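Local coordinates for outer membrane protein OMP121 (Bacteroides thetaiotaomicron, PDB 5FQ8) that probably imports nutrients across the bacterial outer membrane as a calcium-binding TonB-dependent receptor with a plug inside a beta barrel, at residues W185-E197 with N937-D950. Residues are numbered along the deposited sequence; the frame is centred on the assembly and turned at random.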
ATOM      1  N   TRP B 185      20.978  27.498 -19.799  1.00 27.07           N
ATOM      2  CA  TRP B 185      21.324  26.150 -20.197  1.00 26.83           C
ATOM      3  C   TRP B 185      22.254  25.522 -19.173  1.00 37.47           C
ATOM      4  O   TRP B 185      23.032  26.212 -18.515  1.00 26.57           O
ATOM      5  CB  TRP B 185      22.003  26.151 -21.555  1.00 27.21           C
ATOM      6  CG  TRP B 185      21.145  26.566 -22.631  1.00 27.56           C
ATOM      7  CD1 TRP B 185      20.497  25.771 -23.498  1.00 30.01           C
ATOM      8  CD2 TRP B 185      20.808  27.893 -22.973  1.00 27.99           C
ATOM      9  NE1 TRP B 185      19.766  26.515 -24.375  1.00 28.00           N
ATOM     10  CE2 TRP B 185      19.949  27.833 -24.069  1.00 28.26           C
ATOM     11  CE3 TRP B 185      21.153  29.136 -22.461  1.00 30.11           C
ATOM     12  CZ2 TRP B 185      19.434  28.960 -24.665  1.00 28.74           C
ATOM     13  CZ3 TRP B 185      20.642  30.252 -23.055  1.00 28.68           C
ATOM     14  CH2 TRP B 185      19.794  30.158 -24.144  1.00 28.94           C
ATOM     15  N   SER B 186      22.190  24.202 -19.065  1.00 29.10           N
ATOM     16  CA  SER B 186      23.138  23.453 -18.255  1.00 25.88           C
ATOM     17  C   SER B 186      23.754  22.353 -19.101  1.00 25.89           C
ATOM     18  O   SER B 186      23.036  21.649 -19.812  1.00 25.85           O
ATOM     19  CB  SER B 186      22.469  22.880 -17.018  1.00 25.46           C
ATOM     20  OG  SER B 186      21.194  22.344 -17.307  1.00 25.33           O
ATOM     21  N   THR B 187      25.084  22.252 -19.068  1.00 25.98           N
ATOM     22  CA  THR B 187      25.810  21.148 -19.668  1.00 25.98           C
ATOM     23  C   THR B 187      26.729  20.495 -18.639  1.00 25.74           C
ATOM     24  O   THR B 187      27.067  21.077 -17.607  1.00 25.68           O
ATOM     25  CB  THR B 187      26.641  21.587 -20.854  1.00 26.44           C
ATOM     26  OG1 THR B 187      27.654  22.474 -20.387  1.00 26.63           O
ATOM     27  CG2 THR B 187      25.782  22.264 -21.868  1.00 26.73           C
ATOM     28  N   VAL B 188      27.156  19.274 -18.956  1.00 25.95           N
ATOM     29  CA  VAL B 188      27.849  18.440 -17.983  1.00 29.91           C
ATOM     30  C   VAL B 188      29.263  18.953 -17.752  1.00 34.39           C
ATOM     31  O   VAL B 188      29.989  19.273 -18.697  1.00 37.14           O
ATOM     32  CB  VAL B 188      27.838  16.979 -18.455  1.00 25.31           C
ATOM     33  CG1 VAL B 188      28.489  16.863 -19.809  1.00 25.68           C
ATOM     34  CG2 VAL B 188      28.511  16.106 -17.447  1.00 25.09           C
ATOM     35  N   LEU B 189      29.664  19.019 -16.482  1.00 27.98           N
ATOM     36  CA  LEU B 189      30.832  19.780 -16.043  1.00 28.28           C
ATOM     37  C   LEU B 189      32.099  18.959 -15.936  1.00 35.55           C
ATOM     38  O   LEU B 189      33.165  19.430 -16.336  1.00 26.21           O
ATOM     39  CB  LEU B 189      30.564  20.421 -14.684  1.00 25.60           C
ATOM     40  CG  LEU B 189      31.750  21.131 -14.043  1.00 25.86           C
ATOM     41  CD1 LEU B 189      32.143  22.298 -14.890  1.00 26.29           C
ATOM     42  CD2 LEU B 189      31.413  21.597 -12.651  1.00 25.70           C
ATOM     43  N   ARG B 190      32.010  17.759 -15.364  1.00 43.40           N
ATOM     44  CA  ARG B 190      33.179  16.911 -15.150  1.00 48.07           C
ATOM     45  C   ARG B 190      32.687  15.474 -15.130  1.00 58.14           C
ATOM     46  O   ARG B 190      31.879  15.102 -14.278  1.00 51.32           O
ATOM     47  CB  ARG B 190      33.903  17.296 -13.855  1.00 42.09           C
ATOM     48  CG  ARG B 190      34.336  16.172 -12.931  1.00 37.51           C
ATOM     49  CD  ARG B 190      35.758  15.685 -13.204  1.00 41.88           C
ATOM     50  NE  ARG B 190      36.770  16.732 -13.089  1.00 47.78           N
ATOM     51  CZ  ARG B 190      37.440  17.011 -11.978  1.00 48.71           C
ATOM     52  NH1 ARG B 190      37.198  16.322 -10.879  1.00 44.37           N
ATOM     53  NH2 ARG B 190      38.351  17.976 -11.967  1.00 46.34           N
ATOM     54  N   LEU B 191      33.106  14.705 -16.105  1.00 25.53           N
ATOM     55  CA  LEU B 191      32.939  13.268 -16.106  1.00 25.36           C
ATOM     56  C   LEU B 191      34.272  12.633 -15.774  1.00 25.54           C
ATOM     57  O   LEU B 191      35.316  13.274 -15.905  1.00 28.87           O
ATOM     58  CB  LEU B 191      32.449  12.775 -17.469  1.00 25.46           C
ATOM     59  CG  LEU B 191      31.061  13.241 -17.897  1.00 25.31           C
ATOM     60  CD1 LEU B 191      30.816  12.909 -19.344  1.00 25.54           C
ATOM     61  CD2 LEU B 191      30.008  12.606 -17.033  1.00 24.91           C
ATOM     62  N   PRO B 192      34.287  11.390 -15.312  1.00 25.39           N
ATOM     63  CA  PRO B 192      35.566  10.773 -14.971  1.00 25.60           C
ATOM     64  C   PRO B 192      36.440  10.632 -16.199  1.00 26.01           C
ATOM     65  O   PRO B 192      35.962  10.397 -17.308  1.00 36.33           O
ATOM     66  CB  PRO B 192      35.152   9.416 -14.403  1.00 25.36           C
ATOM     67  CG  PRO B 192      33.776   9.624 -13.933  1.00 24.98           C
ATOM     68  CD  PRO B 192      33.165  10.516 -14.938  1.00 25.03           C
ATOM     69  N   GLU B 193      37.732  10.804 -16.004  1.00 26.33           N
ATOM     70  CA  GLU B 193      38.652  10.640 -17.111  1.00 28.72           C
ATOM     71  C   GLU B 193      38.848   9.160 -17.373  1.00 27.06           C
ATOM     72  O   GLU B 193      39.178   8.397 -16.468  1.00 26.73           O
ATOM     73  CB  GLU B 193      39.979  11.318 -16.811  1.00 27.83           C
ATOM     74  CG  GLU B 193      40.986  11.174 -17.913  1.00 29.33           C
ATOM     75  CD  GLU B 193      42.298  11.776 -17.563  1.00 28.05           C
ATOM     76  OE1 GLU B 193      42.428  12.286 -16.442  1.00 27.93           O
ATOM     77  OE2 GLU B 193      43.197  11.736 -18.413  1.00 28.50           O
ATOM     78  N   PHE B 194      38.648   8.767 -18.614  1.00 26.98           N
ATOM     79  CA  PHE B 194      38.581   7.373 -18.998  1.00 27.01           C
ATOM     80  C   PHE B 194      39.856   6.924 -19.671  1.00 27.52           C
ATOM     81  O   PHE B 194      40.619   7.722 -20.200  1.00 27.87           O
ATOM     82  CB  PHE B 194      37.420   7.135 -19.956  1.00 26.89           C
ATOM     83  CG  PHE B 194      36.105   7.465 -19.379  1.00 26.43           C
ATOM     84  CD1 PHE B 194      35.619   6.746 -18.307  1.00 26.09           C
ATOM     85  CD2 PHE B 194      35.348   8.493 -19.894  1.00 26.38           C
ATOM     86  CE1 PHE B 194      34.409   7.049 -17.760  1.00 25.70           C
ATOM     87  CE2 PHE B 194      34.127   8.788 -19.357  1.00 25.99           C
ATOM     88  CZ  PHE B 194      33.657   8.072 -18.285  1.00 25.64           C
ATOM     89  N   GLN B 195      40.061   5.620 -19.651  1.00 32.70           N
ATOM     90  CA  GLN B 195      41.061   4.973 -20.469  1.00 36.36           C
ATOM     91  C   GLN B 195      40.440   4.688 -21.826  1.00 28.40           C
ATOM     92  O   GLN B 195      39.295   4.269 -21.905  1.00 35.56           O
ATOM     93  CB  GLN B 195      41.523   3.690 -19.784  1.00 38.88           C
ATOM     94  CG  GLN B 195      41.850   2.557 -20.723  1.00 33.76           C
ATOM     95  CD  GLN B 195      40.690   1.636 -20.946  1.00 40.67           C
ATOM     96  OE1 GLN B 195      40.522   1.111 -22.028  1.00 50.68           O
ATOM     97  NE2 GLN B 195      39.885   1.432 -19.923  1.00 38.12           N
ATOM     98  N   ASN B 196      41.165   4.938 -22.889  1.00 28.69           N
ATOM     99  CA  ASN B 196      40.692   4.595 -24.226  1.00 28.91           C
ATOM    100  C   ASN B 196      41.641   3.619 -24.905  1.00 29.43           C
ATOM    101  O   ASN B 196      41.769   3.618 -26.126  1.00 29.83           O
ATOM    102  CB  ASN B 196      40.494   5.834 -25.110  1.00 29.08           C
ATOM    103  CG  ASN B 196      39.335   6.716 -24.648  1.00 28.60           C
ATOM    104  OD1 ASN B 196      38.168   6.360 -24.797  1.00 28.32           O
ATOM    105  ND2 ASN B 196      39.657   7.887 -24.132  1.00 28.56           N
ATOM    106  N   GLU B 197      42.314   2.784 -24.122  1.00 29.47           N
ATOM    107  CA  GLU B 197      43.291   1.855 -24.658  1.00 29.99           C
ATOM    108  C   GLU B 197      42.719   0.467 -24.900  1.00 29.97           C
ATOM    109  O   GLU B 197      43.063  -0.170 -25.900  1.00 30.43           O
ATOM    110  CB  GLU B 197      44.483   1.768 -23.706  1.00 30.15           C
ATOM    111  CG  GLU B 197      45.784   1.346 -24.351  1.00 43.27           C
ATOM    112  CD  GLU B 197      46.938   1.306 -23.374  1.00 41.12           C
ATOM    113  OE1 GLU B 197      46.826   1.902 -22.285  1.00 45.63           O
ATOM    114  OE2 GLU B 197      47.961   0.676 -23.703  1.00 37.50           O
ATOM    115  N   ASN B 937      28.908  27.592 -11.534  1.00 38.85           N
ATOM    116  CA  ASN B 937      29.536  26.276 -11.473  1.00 33.07           C
ATOM    117  C   ASN B 937      30.233  25.993 -12.804  1.00 29.32           C
ATOM    118  O   ASN B 937      29.935  25.026 -13.502  1.00 37.42           O
ATOM    119  CB  ASN B 937      28.486  25.212 -11.129  1.00 32.03           C
ATOM    120  CG  ASN B 937      29.092  23.886 -10.661  1.00 25.54           C
ATOM    121  OD1 ASN B 937      30.027  23.843  -9.866  1.00 25.62           O
ATOM    122  ND2 ASN B 937      28.535  22.797 -11.150  1.00 25.26           N
ATOM    123  N   LEU B 938      31.151  26.890 -13.162  1.00 38.02           N
ATOM    124  CA  LEU B 938      31.649  26.956 -14.528  1.00 27.20           C
ATOM    125  C   LEU B 938      32.859  26.078 -14.771  1.00 27.26           C
ATOM    126  O   LEU B 938      32.986  25.493 -15.846  1.00 33.35           O
ATOM    127  CB  LEU B 938      31.981  28.399 -14.891  1.00 37.41           C
ATOM    128  CG  LEU B 938      30.785  29.235 -15.327  1.00 36.90           C
ATOM    129  CD1 LEU B 938      31.237  30.570 -15.837  1.00 28.35           C
ATOM    130  CD2 LEU B 938      30.023  28.486 -16.396  1.00 27.62           C
ATOM    131  N   PHE B 939      33.755  25.968 -13.805  1.00 27.29           N
ATOM    132  CA  PHE B 939      34.939  25.148 -13.994  1.00 27.40           C
ATOM    133  C   PHE B 939      35.433  24.736 -12.622  1.00 27.25           C
ATOM    134  O   PHE B 939      35.391  25.531 -11.690  1.00 27.33           O
ATOM    135  CB  PHE B 939      36.009  25.926 -14.762  1.00 27.95           C
ATOM    136  CG  PHE B 939      37.004  25.066 -15.452  1.00 41.38           C
ATOM    137  CD1 PHE B 939      38.062  24.513 -14.749  1.00 37.22           C
ATOM    138  CD2 PHE B 939      36.894  24.817 -16.805  1.00 37.38           C
ATOM    139  CE1 PHE B 939      38.999  23.717 -15.377  1.00 32.12           C
ATOM    140  CE2 PHE B 939      37.824  24.021 -17.448  1.00 28.42           C
ATOM    141  CZ  PHE B 939      38.884  23.469 -16.730  1.00 30.85           C
ATOM    142  N   VAL B 940      35.875  23.493 -12.490  1.00 31.61           N
ATOM    143  CA  VAL B 940      36.319  22.972 -11.203  1.00 26.94           C
ATOM    144  C   VAL B 940      37.710  22.385 -11.370  1.00 27.21           C
ATOM    145  O   VAL B 940      37.990  21.709 -12.362  1.00 27.26           O
ATOM    146  CB  VAL B 940      35.319  21.947 -10.640  1.00 26.42           C
ATOM    147  CG1 VAL B 940      35.180  20.794 -11.582  1.00 26.26           C
ATOM    148  CG2 VAL B 940      35.719  21.514  -9.262  1.00 26.34           C
ATOM    149  N   TRP B 941      38.593  22.701 -10.431  1.00 27.45           N
ATOM    150  CA  TRP B 941      39.968  22.223 -10.430  1.00 27.76           C
ATOM    151  C   TRP B 941      40.169  21.362  -9.197  1.00 27.58           C
ATOM    152  O   TRP B 941      39.965  21.828  -8.073  1.00 27.54           O
ATOM    153  CB  TRP B 941      40.972  23.381 -10.421  1.00 53.81           C
ATOM    154  CG  TRP B 941      41.039  24.208 -11.664  1.00 38.26           C
ATOM    155  CD1 TRP B 941      41.802  23.975 -12.767  1.00 34.42           C
ATOM    156  CD2 TRP B 941      40.331  25.417 -11.916  1.00 38.33           C
ATOM    157  NE1 TRP B 941      41.602  24.960 -13.695  1.00 32.88           N
ATOM    158  CE2 TRP B 941      40.703  25.861 -13.193  1.00 34.26           C
ATOM    159  CE3 TRP B 941      39.413  26.168 -11.185  1.00 39.98           C
ATOM    160  CZ2 TRP B 941      40.187  27.021 -13.757  1.00 40.59           C
ATOM    161  CZ3 TRP B 941      38.903  27.322 -11.748  1.00 41.29           C
ATOM    162  CH2 TRP B 941      39.288  27.734 -13.020  1.00 41.25           C
ATOM    163  N   THR B 942      40.580  20.124  -9.406  1.00 27.50           N
ATOM    164  CA  THR B 942      40.823  19.189  -8.323  1.00 27.36           C
ATOM    165  C   THR B 942      42.271  18.739  -8.343  1.00 27.77           C
ATOM    166  O   THR B 942      42.929  18.802  -9.383  1.00 30.16           O
ATOM    167  CB  THR B 942      39.906  17.967  -8.438  1.00 26.89           C
ATOM    168  OG1 THR B 942      40.042  17.387  -9.742  1.00 26.92           O
ATOM    169  CG2 THR B 942      38.483  18.385  -8.209  1.00 26.50           C
ATOM    170  N   PRO B 943      42.801  18.294  -7.206  1.00 27.85           N
ATOM    171  CA  PRO B 943      44.151  17.743  -7.177  1.00 28.47           C
ATOM    172  C   PRO B 943      44.337  16.591  -8.146  1.00 28.20           C
ATOM    173  O   PRO B 943      43.388  15.927  -8.553  1.00 42.12           O
ATOM    174  CB  PRO B 943      44.294  17.266  -5.731  1.00 28.22           C
ATOM    175  CG  PRO B 943      43.456  18.191  -4.973  1.00 28.04           C
ATOM    176  CD  PRO B 943      42.276  18.494  -5.850  1.00 27.67           C
ATOM    177  N   SER B 944      45.599  16.361  -8.499  1.00 33.23           N
ATOM    178  CA  SER B 944      46.029  15.297  -9.399  1.00 30.11           C
ATOM    179  C   SER B 944      45.308  13.973  -9.171  1.00 29.42           C
ATOM    180  O   SER B 944      44.989  13.255 -10.123  1.00 28.20           O
ATOM    181  CB  SER B 944      47.532  15.092  -9.239  1.00 29.33           C
ATOM    182  OG  SER B 944      47.970  13.948  -9.935  1.00 29.44           O
ATOM    183  N   SER B 945      45.034  13.652  -7.909  1.00 30.51           N
ATOM    184  CA  SER B 945      44.591  12.316  -7.552  1.00 27.85           C
ATOM    185  C   SER B 945      43.111  12.093  -7.792  1.00 40.80           C
ATOM    186  O   SER B 945      42.654  10.948  -7.762  1.00 42.58           O
ATOM    187  CB  SER B 945      44.891  12.069  -6.093  1.00 27.92           C
ATOM    188  OG  SER B 945      44.234  13.034  -5.308  1.00 27.74           O
ATOM    189  N   ASN B 946      42.352  13.140  -7.996  1.00 42.94           N
ATOM    190  CA  ASN B 946      40.919  13.039  -8.200  1.00 26.64           C
ATOM    191  C   ASN B 946      40.658  13.445  -9.635  1.00 26.67           C
ATOM    192  O   ASN B 946      40.679  14.628  -9.966  1.00 26.81           O
ATOM    193  CB  ASN B 946      40.180  13.921  -7.208  1.00 26.44           C
ATOM    194  CG  ASN B 946      38.731  14.099  -7.546  1.00 26.02           C
ATOM    195  OD1 ASN B 946      38.220  13.545  -8.505  1.00 25.86           O
ATOM    196  ND2 ASN B 946      38.052  14.886  -6.744  1.00 30.47           N
ATOM    197  N   THR B 947      40.423  12.468 -10.486  1.00 26.57           N
ATOM    198  CA  THR B 947      40.012  12.733 -11.849  1.00 26.59           C
ATOM    199  C   THR B 947      38.600  12.247 -12.084  1.00 26.15           C
ATOM    200  O   THR B 947      38.254  11.863 -13.200  1.00 26.15           O
ATOM    201  CB  THR B 947      40.948  12.062 -12.838  1.00 26.94           C
ATOM    202  OG1 THR B 947      40.972  10.668 -12.556  1.00 26.83           O
ATOM    203  CG2 THR B 947      42.340  12.613 -12.717  1.00 27.43           C
ATOM    204  N   PHE B 948      37.784  12.239 -11.038  1.00 25.81           N
ATOM    205  CA  PHE B 948      36.529  11.516 -11.109  1.00 25.42           C
ATOM    206  C   PHE B 948      35.305  12.388 -10.903  1.00 25.15           C
ATOM    207  O   PHE B 948      34.385  12.332 -11.717  1.00 25.00           O
ATOM    208  CB  PHE B 948      36.545  10.361 -10.094  1.00 25.28           C
ATOM    209  CG  PHE B 948      37.799   9.564 -10.129  1.00 26.02           C
ATOM    210  CD1 PHE B 948      38.146   8.851 -11.252  1.00 28.66           C
ATOM    211  CD2 PHE B 948      38.644   9.556  -9.053  1.00 25.76           C
ATOM    212  CE1 PHE B 948      39.301   8.144 -11.292  1.00 26.09           C
ATOM    213  CE2 PHE B 948      39.797   8.858  -9.093  1.00 26.77           C
ATOM    214  CZ  PHE B 948      40.129   8.140 -10.210  1.00 26.25           C
ATOM    215  N   ILE B 949      35.252  13.184  -9.842  1.00 25.11           N
ATOM    216  CA  ILE B 949      34.020  13.863  -9.476  1.00 24.85           C
ATOM    217  C   ILE B 949      34.238  15.337  -9.179  1.00 35.12           C
ATOM    218  O   ILE B 949      35.328  15.768  -8.798  1.00 36.66           O
ATOM    219  CB  ILE B 949      33.375  13.223  -8.242  1.00 24.56           C
ATOM    220  CG1 ILE B 949      34.338  13.307  -7.070  1.00 24.74           C
ATOM    221  CG2 ILE B 949      33.004  11.818  -8.513  1.00 24.38           C
ATOM    222  CD1 ILE B 949      33.675  13.090  -5.748  1.00 24.52           C
ATOM    223  N   ASP B 950      33.173  16.104  -9.336  1.00 25.84           N
ATOM    224  CA  ASP B 950      33.080  17.400  -8.694  1.00 24.99           C
ATOM    225  C   ASP B 950      32.703  17.087  -7.261  1.00 24.79           C
ATOM    226  O   ASP B 950      31.595  16.618  -7.009  1.00 29.29           O
ATOM    227  CB  ASP B 950      32.053  18.298  -9.385  1.00 24.95           C
ATOM    228  CG  ASP B 950      31.639  19.496  -8.544  1.00 24.99           C
ATOM    229  OD1 ASP B 950      32.172  19.725  -7.451  1.00 25.08           O
ATOM    230  OD2 ASP B 950      30.751  20.230  -8.993  1.00 24.97           O
TER
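The guanidinium of Arg-190 has Val-940 CG1 over one face, set off toward the rim, while Thr-942 meets it at the edge. The ring of Phe-948 is met at its edge by Pro-192 CB, and Thr-947 OG1 lies over one of its faces, offset toward the rim. Thr-942 OG1 takes a hydrogen bond from NH2 of Arg-190 at 2.9 Å, tilted 21° from the guanidinium plane, and a second, weak one from NH1. The same hydroxyl donates to the carbonyl oxygen of Asn-946, so it links the arginine to the last residue of the type I turn Pro-943 to Asn-946. Bends at chi2 and chi3 curl the arginine chain over the backbone of Phe-948 and Ile-949, bringing NH1 to 2.9 Å from Ile-949 O. Both segments run off the ends of barrel strands, 177-188 and 928-941, each paired with 973-983 between them; the contact therefore joins loops on one rim of the TonB-dependent receptor barrel, across its closing strands. Within 937-950, Asn-946 OD1 accepts from Phe-948 N, an Asx turn, and from Ile-949 N, which extends it to an Asx motif. Further along, Glu-193 N binds Thr-947 O at 3.0 Å in a nearly straight bond (163°), and Pro-192 CA adds a CH...O contact to that oxygen at 3.4 Å. OE1 of Glu-193 reaches past the Thr-947 methyl to a polar side chain of another protein's chain. A leucine in place of Arg-190 would probably leave Thr-942 OG1 with its bond to Asn-946 O but no donor from 185-197, and Ile-949 O without its close NH1. Nearer the strands, with CG anti to the backbone N (chi1 174°), Leu-189 points its branched end at 937-950, and CD2 sits between Val-940 CG1, 4.0 Å away, and the amide of Asn-937, whose ND2 bonds Ser-973 O.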